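PDB 1PSW: lipopolysaccharide heptosyltransferase 2 from Escherichia coli, which transfers the second heptose of the lipopolysaccharide inner core from ADP-L-glycero-beta-D-manno-heptose onto heptosyl-Kdo2-lipid A. Local coordinates for residues 72-77 against 96-100; 118-122 against 137-142; 197-201 against 330-335; 224-229 against 244-248. All blocks are in the same frame, centred on the assembly; numbering follows the deposited sequence.

Contact 1: residues 72-77 against 96-100. Unlike the reference sequence in segment 96-100: L98 (reference Phe).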
loop_
_atom_site.group_PDB
_atom_site.type_symbol
_atom_site.label_atom_id
_atom_site.label_comp_id
_atom_site.label_asym_id
_atom_site.label_seq_id
_atom_site.Cartn_x
_atom_site.Cartn_y
_atom_site.Cartn_z
ATOM N N LEU A 72 4.121 20.267 18.938
ATOM C CA LEU A 72 3.117 19.387 18.357
ATOM C C LEU A 72 2.609 18.431 19.429
ATOM O O LEU A 72 1.403 18.274 19.615
ATOM C CB LEU A 72 3.720 18.590 17.199
ATOM C CG LEU A 72 2.819 17.546 16.540
ATOM C CD1 LEU A 72 1.616 18.227 15.895
ATOM C CD2 LEU A 72 3.614 16.772 15.499
ATOM N N GLY A 73 3.540 17.798 20.136
ATOM C CA GLY A 73 3.172 16.864 21.181
ATOM C C GLY A 73 2.354 17.502 22.288
ATOM O O GLY A 73 1.403 16.901 22.792
ATOM N N HIS A 74 2.719 18.723 22.666
ATOM C CA HIS A 74 2.012 19.439 23.723
ATOM C C HIS A 74 0.564 19.739 23.359
ATOM O O HIS A 74 -0.320 19.678 24.212
ATOM C CB HIS A 74 2.728 20.750 24.057
ATOM C CG HIS A 74 4.054 20.560 24.727
ATOM N ND1 HIS A 74 4.335 19.469 25.519
ATOM C CD2 HIS A 74 5.153 21.348 24.764
ATOM C CE1 HIS A 74 5.553 19.593 26.018
ATOM N NE2 HIS A 74 6.070 20.725 25.577
ATOM N N SER A 75 0.326 20.060 22.093
ATOM C CA SER A 75 -1.017 20.373 21.625
ATOM C C SER A 75 -1.926 19.146 21.653
ATOM O O SER A 75 -3.149 19.276 21.695
ATOM C CB SER A 75 -0.959 20.932 20.204
ATOM O OG SER A 75 -0.528 19.939 19.290
ATOM N N LEU A 76 -1.325 17.959 21.637
ATOM C CA LEU A 76 -2.078 16.711 21.649
ATOM C C LEU A 76 -2.474 16.271 23.051
ATOM O O LEU A 76 -3.183 15.282 23.216
ATOM C CB LEU A 76 -1.269 15.598 20.980
ATOM C CG LEU A 76 -0.942 15.785 19.500
ATOM C CD1 LEU A 76 -0.075 14.629 19.028
ATOM C CD2 LEU A 76 -2.227 15.860 18.686
ATOM N N ARG A 77 -2.009 17.000 24.060
ATOM C CA ARG A 77 -2.340 16.666 25.438
ATOM C C ARG A 77 -3.838 16.787 25.669
ATOM O O ARG A 77 -4.427 15.997 26.406
ATOM C CB ARG A 77 -1.582 17.580 26.398
ATOM C CG ARG A 77 -0.106 17.244 26.518
ATOM C CD ARG A 77 0.636 18.274 27.347
ATOM N NE ARG A 77 1.994 17.836 27.648
ATOM C CZ ARG A 77 2.921 18.598 28.219
ATOM N NH1 ARG A 77 2.641 19.852 28.555
ATOM N NH2 ARG A 77 4.129 18.105 28.455
ATOM N N VAL A 96 6.979 12.289 19.727
ATOM C CA VAL A 96 5.680 12.925 19.909
ATOM C C VAL A 96 4.812 12.302 21.002
ATOM O O VAL A 96 4.316 13.011 21.876
ATOM C CB VAL A 96 4.886 12.946 18.588
ATOM C CG1 VAL A 96 3.456 13.398 18.837
ATOM C CG2 VAL A 96 5.562 13.883 17.605
ATOM N N PRO A 97 4.612 10.973 20.967
ATOM C CA PRO A 97 3.785 10.319 21.987
ATOM C C PRO A 97 4.222 10.624 23.417
ATOM O O PRO A 97 3.390 10.752 24.320
ATOM C CB PRO A 97 3.927 8.839 21.646
ATOM C CG PRO A 97 4.078 8.864 20.168
ATOM C CD PRO A 97 5.058 9.993 19.962
ATOM N N LEU A 98 5.528 10.737 23.627
ATOM C CA LEU A 98 6.045 11.031 24.957
ATOM C C LEU A 98 5.681 12.459 25.352
ATOM O O LEU A 98 5.160 12.691 26.440
ATOM C CB LEU A 98 7.566 10.846 24.988
ATOM C CG LEU A 98 8.251 11.052 26.344
ATOM C CD1 LEU A 98 7.636 10.129 27.388
ATOM C CD2 LEU A 98 9.737 10.770 26.203
ATOM N N PHE A 99 5.948 13.410 24.460
ATOM C CA PHE A 99 5.638 14.810 24.727
ATOM C C PHE A 99 4.142 15.016 24.952
ATOM O O PHE A 99 3.734 15.946 25.650
ATOM C CB PHE A 99 6.099 15.697 23.567
ATOM C CG PHE A 99 7.574 15.607 23.275
ATOM C CD1 PHE A 99 8.503 15.494 24.309
ATOM C CD2 PHE A 99 8.037 15.664 21.966
ATOM C CE1 PHE A 99 9.870 15.444 24.043
ATOM C CE2 PHE A 99 9.399 15.615 21.688
ATOM C CZ PHE A 99 10.320 15.504 22.729
ATOM N N ALA A 100 3.330 14.148 24.357
ATOM C CA ALA A 100 1.882 14.230 24.488
ATOM C C ALA A 100 1.429 13.759 25.864
ATOM O O ALA A 100 0.269 13.929 26.235
ATOM C CB ALA A 100 1.213 13.393 23.403
#

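Contact 2: residues 118-122 against 137-142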
loop_
_atom_site.group_PDB
_atom_site.type_symbol
_atom_site.label_atom_id
_atom_site.label_comp_id
_atom_site.label_asym_id
_atom_site.label_seq_id
_atom_site.Cartn_x
_atom_site.Cartn_y
_atom_site.Cartn_z
ATOM N N ASN A 118 7.426 2.692 26.610
ATOM C CA ASN A 118 7.419 1.970 27.877
ATOM C C ASN A 118 6.862 0.563 27.703
ATOM O O ASN A 118 6.741 -0.194 28.665
ATOM C CB ASN A 118 6.610 2.723 28.937
ATOM C CG ASN A 118 5.350 3.345 28.385
ATOM O OD1 ASN A 118 4.625 2.734 27.602
ATOM N ND2 ASN A 118 5.076 4.574 28.803
ATOM N N ASP A 119 6.524 0.219 26.465
ATOM C CA ASP A 119 6.001 -1.103 26.147
ATOM C C ASP A 119 6.706 -1.574 24.880
ATOM O O ASP A 119 6.075 -1.834 23.854
ATOM C CB ASP A 119 4.485 -1.037 25.941
ATOM C CG ASP A 119 3.878 -2.387 25.604
ATOM O OD1 ASP A 119 4.423 -3.419 26.042
ATOM O OD2 ASP A 119 2.840 -2.417 24.911
ATOM N N VAL A 120 8.029 -1.663 24.973
ATOM C CA VAL A 120 8.877 -2.084 23.866
ATOM C C VAL A 120 8.748 -3.579 23.598
ATOM O O VAL A 120 8.727 -4.390 24.524
ATOM C CB VAL A 120 10.360 -1.750 24.161
ATOM C CG1 VAL A 120 10.801 -2.432 25.448
ATOM C CG2 VAL A 120 11.241 -2.183 23.000
ATOM N N ARG A 121 8.655 -3.938 22.323
ATOM C CA ARG A 121 8.536 -5.337 21.930
ATOM C C ARG A 121 9.814 -5.727 21.192
ATOM O O ARG A 121 10.203 -5.066 20.231
ATOM C CB ARG A 121 7.322 -5.528 21.009
ATOM C CG ARG A 121 6.004 -4.940 21.525
ATOM C CD ARG A 121 5.545 -5.602 22.814
ATOM N NE ARG A 121 4.257 -5.085 23.288
ATOM C CZ ARG A 121 3.080 -5.359 22.732
ATOM N NH1 ARG A 121 3.007 -6.153 21.669
ATOM N NH2 ARG A 121 1.969 -4.848 23.247
ATOM N N VAL A 122 10.473 -6.792 21.645
ATOM C CA VAL A 122 11.705 -7.248 21.003
ATOM C C VAL A 122 11.316 -8.139 19.832
ATOM O O VAL A 122 10.653 -9.162 20.010
ATOM C CB VAL A 122 12.595 -8.065 21.964
ATOM C CG1 VAL A 122 13.935 -8.343 21.312
ATOM C CG2 VAL A 122 12.778 -7.314 23.269
ATOM N N ALA A 137 0.350 -7.924 15.817
ATOM C CA ALA A 137 0.831 -8.343 17.133
ATOM C C ALA A 137 0.845 -7.222 18.176
ATOM O O ALA A 137 0.699 -7.483 19.377
ATOM C CB ALA A 137 2.225 -8.940 17.011
ATOM N N LEU A 138 1.019 -5.981 17.733
ATOM C CA LEU A 138 1.070 -4.856 18.666
ATOM C C LEU A 138 -0.238 -4.584 19.401
ATOM O O LEU A 138 -0.241 -3.943 20.450
ATOM C CB LEU A 138 1.515 -3.583 17.944
ATOM C CG LEU A 138 2.905 -3.618 17.302
ATOM C CD1 LEU A 138 3.183 -2.265 16.663
ATOM C CD2 LEU A 138 3.973 -3.947 18.344
ATOM N N ALA A 139 -1.345 -5.074 18.854
ATOM C CA ALA A 139 -2.650 -4.872 19.468
ATOM C C ALA A 139 -2.859 -5.814 20.651
ATOM O O ALA A 139 -3.856 -5.710 21.365
ATOM C CB ALA A 139 -3.753 -5.085 18.434
ATOM N N TYR A 140 -1.926 -6.738 20.852
ATOM C CA TYR A 140 -2.031 -7.689 21.951
ATOM C C TYR A 140 -1.012 -7.407 23.045
ATOM O O TYR A 140 0.009 -6.753 22.810
ATOM C CB TYR A 140 -1.863 -9.114 21.417
ATOM C CG TYR A 140 -2.969 -9.505 20.463
ATOM C CD1 TYR A 140 -4.219 -9.896 20.937
ATOM C CD2 TYR A 140 -2.785 -9.427 19.082
ATOM C CE1 TYR A 140 -5.261 -10.199 20.058
ATOM C CE2 TYR A 140 -3.817 -9.726 18.197
ATOM C CZ TYR A 140 -5.050 -10.111 18.690
ATOM O OH TYR A 140 -6.056 -10.421 17.805
ATOM N N ASP A 141 -1.293 -7.899 24.249
ATOM C CA ASP A 141 -0.394 -7.692 25.382
ATOM C C ASP A 141 0.969 -8.321 25.121
ATOM O O ASP A 141 1.068 -9.376 24.499
ATOM C CB ASP A 141 -1.004 -8.273 26.659
ATOM C CG ASP A 141 -2.317 -7.608 27.030
ATOM O OD1 ASP A 141 -2.349 -6.362 27.125
ATOM O OD2 ASP A 141 -3.317 -8.332 27.230
ATOM N N LYS A 142 2.015 -7.665 25.612
ATOM C CA LYS A 142 3.388 -8.121 25.425
ATOM C C LYS A 142 3.640 -9.613 25.664
ATOM O O LYS A 142 3.886 -10.368 24.722
ATOM C CB LYS A 142 4.332 -7.300 26.310
ATOM C CG LYS A 142 5.800 -7.475 25.972
ATOM C CD LYS A 142 6.680 -6.688 26.922
ATOM C CE LYS A 142 8.144 -6.807 26.541
ATOM N NZ LYS A 142 9.022 -6.084 27.504
HETATM O O HOH W 1 8.308 -3.140 27.934
HETATM O O HOH W 2 1.793 -5.075 26.611
#

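Contact 3: residues 197-201 against 330-335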
loop_
_atom_site.group_PDB
_atom_site.type_symbol
_atom_site.label_atom_id
_atom_site.label_comp_id
_atom_site.label_asym_id
_atom_site.label_seq_id
_atom_site.Cartn_x
_atom_site.Cartn_y
_atom_site.Cartn_z
ATOM N N TRP A 197 9.657 -3.671 -13.721
ATOM C CA TRP A 197 9.573 -4.427 -14.961
ATOM C C TRP A 197 9.901 -3.330 -15.973
ATOM O O TRP A 197 9.465 -2.190 -15.810
ATOM C CB TRP A 197 8.158 -4.937 -15.169
ATOM C CG TRP A 197 8.040 -6.014 -16.184
ATOM C CD1 TRP A 197 8.876 -7.073 -16.365
ATOM C CD2 TRP A 197 6.957 -6.193 -17.102
ATOM N NE1 TRP A 197 8.371 -7.920 -17.333
ATOM C CE2 TRP A 197 7.191 -7.406 -17.791
ATOM C CE3 TRP A 197 5.790 -5.463 -17.383
ATOM C CZ2 TRP A 197 6.322 -7.884 -18.772
ATOM C CZ3 TRP A 197 4.919 -5.946 -18.358
ATOM C CH2 TRP A 197 5.187 -7.153 -19.029
ATOM N N PRO A 198 10.683 -3.643 -17.020
ATOM C CA PRO A 198 11.064 -2.654 -18.041
ATOM C C PRO A 198 9.932 -1.855 -18.687
ATOM O O PRO A 198 8.877 -2.397 -19.025
ATOM C CB PRO A 198 11.811 -3.495 -19.068
ATOM C CG PRO A 198 12.458 -4.546 -18.223
ATOM C CD PRO A 198 11.345 -4.937 -17.270
ATOM N N HIS A 199 10.173 -0.560 -18.864
ATOM C CA HIS A 199 9.200 0.317 -19.492
ATOM C C HIS A 199 8.754 -0.229 -20.851
ATOM O O HIS A 199 7.583 -0.109 -21.221
ATOM C CB HIS A 199 9.776 1.733 -19.680
ATOM C CG HIS A 199 11.008 1.791 -20.533
ATOM N ND1 HIS A 199 12.268 1.509 -20.048
ATOM C CD2 HIS A 199 11.172 2.088 -21.846
ATOM C CE1 HIS A 199 13.153 1.630 -21.021
ATOM N NE2 HIS A 199 12.513 1.981 -22.123
ATOM N N TYR A 200 9.672 -0.824 -21.608
ATOM C CA TYR A 200 9.295 -1.352 -22.916
ATOM C C TYR A 200 8.451 -2.612 -22.817
ATOM O O TYR A 200 7.679 -2.917 -23.727
ATOM C CB TYR A 200 10.534 -1.597 -23.781
ATOM C CG TYR A 200 11.675 -2.284 -23.075
ATOM C CD1 TYR A 200 11.761 -3.673 -23.029
ATOM C CD2 TYR A 200 12.684 -1.539 -22.475
ATOM C CE1 TYR A 200 12.830 -4.305 -22.406
ATOM C CE2 TYR A 200 13.749 -2.149 -21.852
ATOM C CZ TYR A 200 13.819 -3.531 -21.822
ATOM O OH TYR A 200 14.889 -4.121 -21.207
ATOM N N HIS A 201 8.596 -3.364 -21.729
ATOM C CA HIS A 201 7.761 -4.547 -21.566
ATOM C C HIS A 201 6.338 -4.073 -21.264
ATOM O O HIS A 201 5.373 -4.633 -21.787
ATOM C CB HIS A 201 8.272 -5.453 -20.444
ATOM C CG HIS A 201 9.407 -6.345 -20.860
ATOM N ND1 HIS A 201 9.757 -6.534 -22.176
ATOM C CD2 HIS A 201 10.265 -7.092 -20.126
ATOM C CE1 HIS A 201 10.791 -7.361 -22.240
ATOM N NE2 HIS A 201 11.116 -7.712 -21.013
ATOM N N ILE A 330 11.198 -11.662 -17.838
ATOM C CA ILE A 330 9.768 -11.946 -17.773
ATOM C C ILE A 330 9.144 -11.289 -19.004
ATOM O O ILE A 330 9.070 -10.066 -19.091
ATOM C CB ILE A 330 9.127 -11.370 -16.490
ATOM C CG1 ILE A 330 9.636 -12.140 -15.269
ATOM C CG2 ILE A 330 7.600 -11.464 -16.578
ATOM C CD1 ILE A 330 9.034 -11.691 -13.946
ATOM N N THR A 331 8.704 -12.108 -19.953
ATOM C CA THR A 331 8.133 -11.604 -21.199
ATOM C C THR A 331 6.702 -11.106 -21.086
ATOM O O THR A 331 5.930 -11.581 -20.262
ATOM C CB THR A 331 8.162 -12.680 -22.305
ATOM O OG1 THR A 331 7.175 -13.677 -22.022
ATOM C CG2 THR A 331 9.535 -13.340 -22.370
ATOM N N PRO A 332 6.330 -10.123 -21.919
ATOM C CA PRO A 332 4.973 -9.576 -21.909
ATOM C C PRO A 332 3.960 -10.684 -22.197
ATOM O O PRO A 332 2.829 -10.639 -21.719
ATOM C CB PRO A 332 5.018 -8.539 -23.025
ATOM C CG PRO A 332 6.424 -8.036 -22.931
ATOM C CD PRO A 332 7.205 -9.317 -22.788
ATOM N N GLN A 333 4.372 -11.680 -22.981
ATOM C CA GLN A 333 3.483 -12.792 -23.316
ATOM C C GLN A 333 3.170 -13.638 -22.084
ATOM O O GLN A 333 2.040 -14.079 -21.904
ATOM C CB GLN A 333 4.100 -13.670 -24.408
ATOM C CG GLN A 333 3.157 -14.750 -24.924
ATOM C CD GLN A 333 1.832 -14.182 -25.422
ATOM O OE1 GLN A 333 1.797 -13.323 -26.307
ATOM N NE2 GLN A 333 0.734 -14.666 -24.852
ATOM N N ARG A 334 4.166 -13.865 -21.232
ATOM C CA ARG A 334 3.944 -14.649 -20.019
ATOM C C ARG A 334 2.933 -13.919 -19.133
ATOM O O ARG A 334 1.983 -14.519 -18.625
ATOM C CB ARG A 334 5.260 -14.847 -19.254
ATOM C CG ARG A 334 5.115 -15.572 -17.923
ATOM C CD ARG A 334 6.427 -15.546 -17.145
ATOM N NE ARG A 334 7.478 -16.349 -17.776
ATOM C CZ ARG A 334 7.703 -17.634 -17.514
ATOM N NH1 ARG A 334 6.951 -18.272 -16.626
ATOM N NH2 ARG A 334 8.680 -18.279 -18.136
ATOM N N VAL A 335 3.141 -12.615 -18.963
ATOM C CA VAL A 335 2.265 -11.782 -18.147
ATOM C C VAL A 335 0.860 -11.703 -18.742
ATOM O O VAL A 335 -0.143 -11.801 -18.027
ATOM C CB VAL A 335 2.850 -10.350 -17.995
ATOM C CG1 VAL A 335 1.904 -9.466 -17.179
ATOM C CG2 VAL A 335 4.210 -10.424 -17.306
#

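Contact 4: residues 224-229 against 244-248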
loop_
_atom_site.group_PDB
_atom_site.type_symbol
_atom_site.label_atom_id
_atom_site.label_comp_id
_atom_site.label_asym_id
_atom_site.label_seq_id
_atom_site.Cartn_x
_atom_site.Cartn_y
_atom_site.Cartn_z
ATOM N N ASP A 224 7.011 9.031 -11.090
ATOM C CA ASP A 224 6.771 8.003 -12.100
ATOM C C ASP A 224 6.213 8.562 -13.400
ATOM O O ASP A 224 6.039 7.823 -14.360
ATOM C CB ASP A 224 5.794 6.939 -11.574
ATOM C CG ASP A 224 6.305 6.236 -10.329
ATOM O OD1 ASP A 224 7.502 5.873 -10.291
ATOM O OD2 ASP A 224 5.508 6.027 -9.388
ATOM N N HIS A 225 5.930 9.859 -13.438
ATOM C CA HIS A 225 5.355 10.469 -14.635
ATOM C C HIS A 225 6.193 10.277 -15.896
ATOM O O HIS A 225 5.660 9.930 -16.949
ATOM C CB HIS A 225 5.118 11.962 -14.421
ATOM C CG HIS A 225 4.346 12.604 -15.528
ATOM N ND1 HIS A 225 3.009 12.344 -15.749
ATOM C CD2 HIS A 225 4.731 13.446 -16.517
ATOM C CE1 HIS A 225 2.607 12.995 -16.824
ATOM N NE2 HIS A 225 3.633 13.672 -17.310
ATOM N N GLU A 226 7.497 10.519 -15.788
ATOM C CA GLU A 226 8.388 10.357 -16.931
ATOM C C GLU A 226 8.361 8.896 -17.385
ATOM O O GLU A 226 8.394 8.606 -18.581
ATOM C CB GLU A 226 9.820 10.786 -16.569
ATOM C CG GLU A 226 10.382 10.095 -15.337
ATOM C CD GLU A 226 11.843 10.440 -15.066
ATOM O OE1 GLU A 226 12.442 9.828 -14.156
ATOM O OE2 GLU A 226 12.392 11.324 -15.759
ATOM N N ALA A 227 8.288 7.975 -16.431
ATOM C CA ALA A 227 8.239 6.560 -16.775
ATOM C C ALA A 227 6.971 6.300 -17.583
ATOM O O ALA A 227 6.993 5.566 -18.572
ATOM C CB ALA A 227 8.253 5.706 -15.518
ATOM N N GLY A 228 5.870 6.918 -17.166
ATOM C CA GLY A 228 4.615 6.751 -17.871
ATOM C C GLY A 228 4.695 7.285 -19.288
ATOM O O GLY A 228 4.133 6.701 -20.212
ATOM N N ASN A 229 5.386 8.409 -19.459
ATOM C CA ASN A 229 5.537 9.009 -20.778
ATOM C C ASN A 229 6.427 8.167 -21.690
ATOM O O ASN A 229 6.186 8.100 -22.890
ATOM C CB ASN A 229 6.115 10.426 -20.668
ATOM C CG ASN A 229 5.052 11.479 -20.376
ATOM O OD1 ASN A 229 3.851 11.224 -20.490
ATOM N ND2 ASN A 229 5.497 12.679 -20.017
ATOM N N ARG A 244 -3.711 6.063 -20.879
ATOM C CA ARG A 244 -3.631 7.314 -20.135
ATOM C C ARG A 244 -2.607 7.274 -19.006
ATOM O O ARG A 244 -2.597 6.350 -18.189
ATOM C CB ARG A 244 -5.010 7.658 -19.566
ATOM C CG ARG A 244 -5.076 8.970 -18.803
ATOM C CD ARG A 244 -6.094 9.919 -19.420
ATOM N NE ARG A 244 -6.420 11.037 -18.536
ATOM C CZ ARG A 244 -5.590 12.031 -18.237
ATOM N NH1 ARG A 244 -4.368 12.057 -18.757
ATOM N NH2 ARG A 244 -5.977 12.996 -17.411
ATOM N N ASN A 245 -1.751 8.289 -18.972
ATOM C CA ASN A 245 -0.726 8.398 -17.942
ATOM C C ASN A 245 -1.242 9.265 -16.792
ATOM O O ASN A 245 -1.288 10.489 -16.905
ATOM C CB ASN A 245 0.552 9.008 -18.540
ATOM C CG ASN A 245 1.680 9.135 -17.527
ATOM O OD1 ASN A 245 1.607 8.596 -16.421
ATOM N ND2 ASN A 245 2.738 9.847 -17.909
ATOM N N LEU A 246 -1.636 8.635 -15.687
ATOM C CA LEU A 246 -2.133 9.377 -14.536
ATOM C C LEU A 246 -1.090 9.458 -13.416
ATOM O O LEU A 246 -1.394 9.902 -12.313
ATOM C CB LEU A 246 -3.433 8.747 -14.012
ATOM C CG LEU A 246 -4.630 8.756 -14.973
ATOM C CD1 LEU A 246 -5.854 8.161 -14.298
ATOM C CD2 LEU A 246 -4.910 10.183 -15.425
ATOM N N ALA A 247 0.142 9.034 -13.690
ATOM C CA ALA A 247 1.184 9.110 -12.664
ATOM C C ALA A 247 1.409 10.582 -12.303
ATOM O O ALA A 247 1.710 11.399 -13.175
ATOM C CB ALA A 247 2.489 8.485 -13.174
ATOM N N GLY A 248 1.246 10.903 -11.021
ATOM C CA GLY A 248 1.423 12.266 -10.548
ATOM C C GLY A 248 0.199 13.157 -10.707
ATOM O O GLY A 248 0.211 14.314 -10.291
#

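Contact 1: residues 72-77 against 96-100
G73 and A100 bring helices 66-75 and 95-99 of the N-terminal Rossmann-like domain together near their C-terminal parts, their CA atoms 4.4 Å apart. A CB on G73 would run into F99 CB and crowd V96 O, so the missing side chain is what permits this approach. Beside the glycine, V96 reaches its two branches to two leucines. Its CG1, placed anti to the backbone N (chi1 171°), meets L76 CD1 at 3.7 Å, those two side chains crossing at about a right angle; its CG2 lies 4.1 Å from L72 CD2, where the side chains cross at a slant. M36 on strand 32-37 touches all three residues, joining this apolar patch to the parallel sheet. L76 also lays its CB against the methyl of A100. The ring of F99 leads away toward R69 and R70, so F99 takes part through its backbone and CB. R77, exposed to solvent, runs extended from CG to NE past F99 and A100: CG passes 3.3 Å from A100 O, and NE gives a weak, bent hydrogen bond to F99 O (3.3 Å, 132° at the hydrogen). H74 turns the ND1 edge of its ring to the same F99 O, while that ND1 also sits over the centre of one face of the R77 guanidinium. G73 O receives a CA-H...O contact from A100 CA at 3.2 Å. Chemically, the two segments are held mainly by close backbone approach and apolar contact, with the arginine's positive charge probably adding some attraction to the carbonyls of F99 and A100.

Contact 2: residues 118-122 against 137-142
R121 sends its side chain from strand 119-121 into the turn that closes helix 131-137 (A137 to Y140), and K142 lies along it, the two chains sliding past each other in opposite directions. From CB the chain bends at chi2 (-63°), which turns it from the strand toward the turn. CG rests 3.9 Å from L138 CD2; CD packs 3.7 Å from K142 CG, an aliphatic contact alongside. Further along the lysine, K142 CE meets V120 O at 3.2 Å. R121 NE points back to its own strand and donates to D119 OD1 in a nearly straight bond (171°), with the acceptor in the guanidinium plane but the donor above the carboxylate plane. NH2 reaches D119 OD2 on its syn side at 3.1 Å, completing a side-on, two-nitrogen salt bridge. The same NH2 crosses to Y140 O (2.8 Å, 130°), the acceptor tilted out of the guanidinium plane. A137 O lies at the guanidinium edge, 3.5 Å from R121 NH1, whereas K142 N and D141 C stand over one face. With a leucine in place of R121, D119 would probably lose its charged mate and Y140 O this donor, and the turn would be freer to shift against the strand. A water bridges D119 OD1 and K142 N, and T106 OG1 hydrogen-bonds D119 OD2. In the fold, strand 119-121 is the outermost strand on its side of the N-terminal parallel sheet, next to strand 104-108; W108 of that neighbour touches R121, A137 and L138, and from within the turn A139 and Y140 pack on helix 11-27.

Contact 3: residues 197-201 against 330-335
I330 O accepts the indole N-H of W197 (NE1) at 2.9 Å, tying the loop before helix 199-211 to the loop before helix 332-347 in the C-terminal Rossmann-like domain of this GT-B glycosyltransferase. The oxygen lies close to the indole plane, with an angle of 148° at the hydrogen, while the donor is tilted from the carbonyl plane. W197 swings toward the second helix because its CG is anti to the backbone N (chi1 -164°). Its six-membered ring thus comes edge first to P332, with W197 CH2 3.8 Å from P332 CA and near the ring plane. W197 CZ2 also meets V335 CG2, at 3.6 Å. One face of the indole is covered by H201 CB, and L205 and L286 add further apolar contact, the latter from strand 283-287. H201 adds a second ring to the contact. The CD of P332 lies over one face of its imidazole, a CH-pi contact of 4.1 Å to the ring centroid, and Y200 CE1 sits over the opposite face, offset toward the rim. With NE2 bonded to I328 O, the imidazole is held at its polar end as well as on both faces, which should fix its rotation. Both helices start within this contact, P198 and T331 standing at the N-cap positions. T331 completes its cap with the side chain: OG1 accepts from R334 N at 3.1 Å.

Contact 4: residues 224-229 against 244-248
A single amide nitrogen, N245 ND2, spans the first turn of helix 225-232, donating to H225 O (3.1 Å) and to N229 OD1 (3.1 Å), a backbone and a side-chain acceptor four residues apart. The two acceptors are met differently. At H225 O the amide arrives in the carbonyl plane on a lone pair, although N229 N already binds that oxygen in the helix; at N229 OD1 the donor stands well above the carbonyl plane, the two amides being almost perpendicular (82°). N245 gets there with CG anti to its own backbone N (chi1 -179°), a course that carries the amide straight at the helix. Its other end is turned back on its own segment, OD1 accepting from A247 N in an Asx turn, so both ends of the amide are engaged, which probably settles which way round it sits. The H225 imidazole lies nearly parallel to this amide, 15° between planes, with ND2 over one ring face, and its ND1 donates to A247 O at 3.0 Å. G228 lies beside the amide: a CB there would collide with N245 OD1. A247 sets its methyl 3.7 Å from D224 C at the helix start. Cutting N245 back to alanine removes the amide, which is likely to leave N229 OD1 without this donor, undo the Asx turn and open a gap beside G228. This is the edge of a Rossmann-like alpha/beta sheet: helix 225-232 lies in the crossover from strand 215-218 to the parallel edge strand 243-245, and the contact pins the helix start to the carboxyl end of that strand.

The four contacts divide between the two Rossmann-like domains of the GT-B fold: contacts 1 and 2 in the N-terminal one, contacts 3 and 4 in the C-terminal one. Within each half the pair does not touch but lies close, the nearest atoms about 6 Å apart for contacts 1 and 2 and about 5 Å for contacts 3 and 4. Across the molecule the separation is large, with centres 49 Å apart for contacts 1 and 3. Contact 4 is nested in the chain loop that contact 3 closes. In GT-B enzymes the substrates bind in the cleft between the domains; no ligand marks that site here, and each contact joins parts of a single domain.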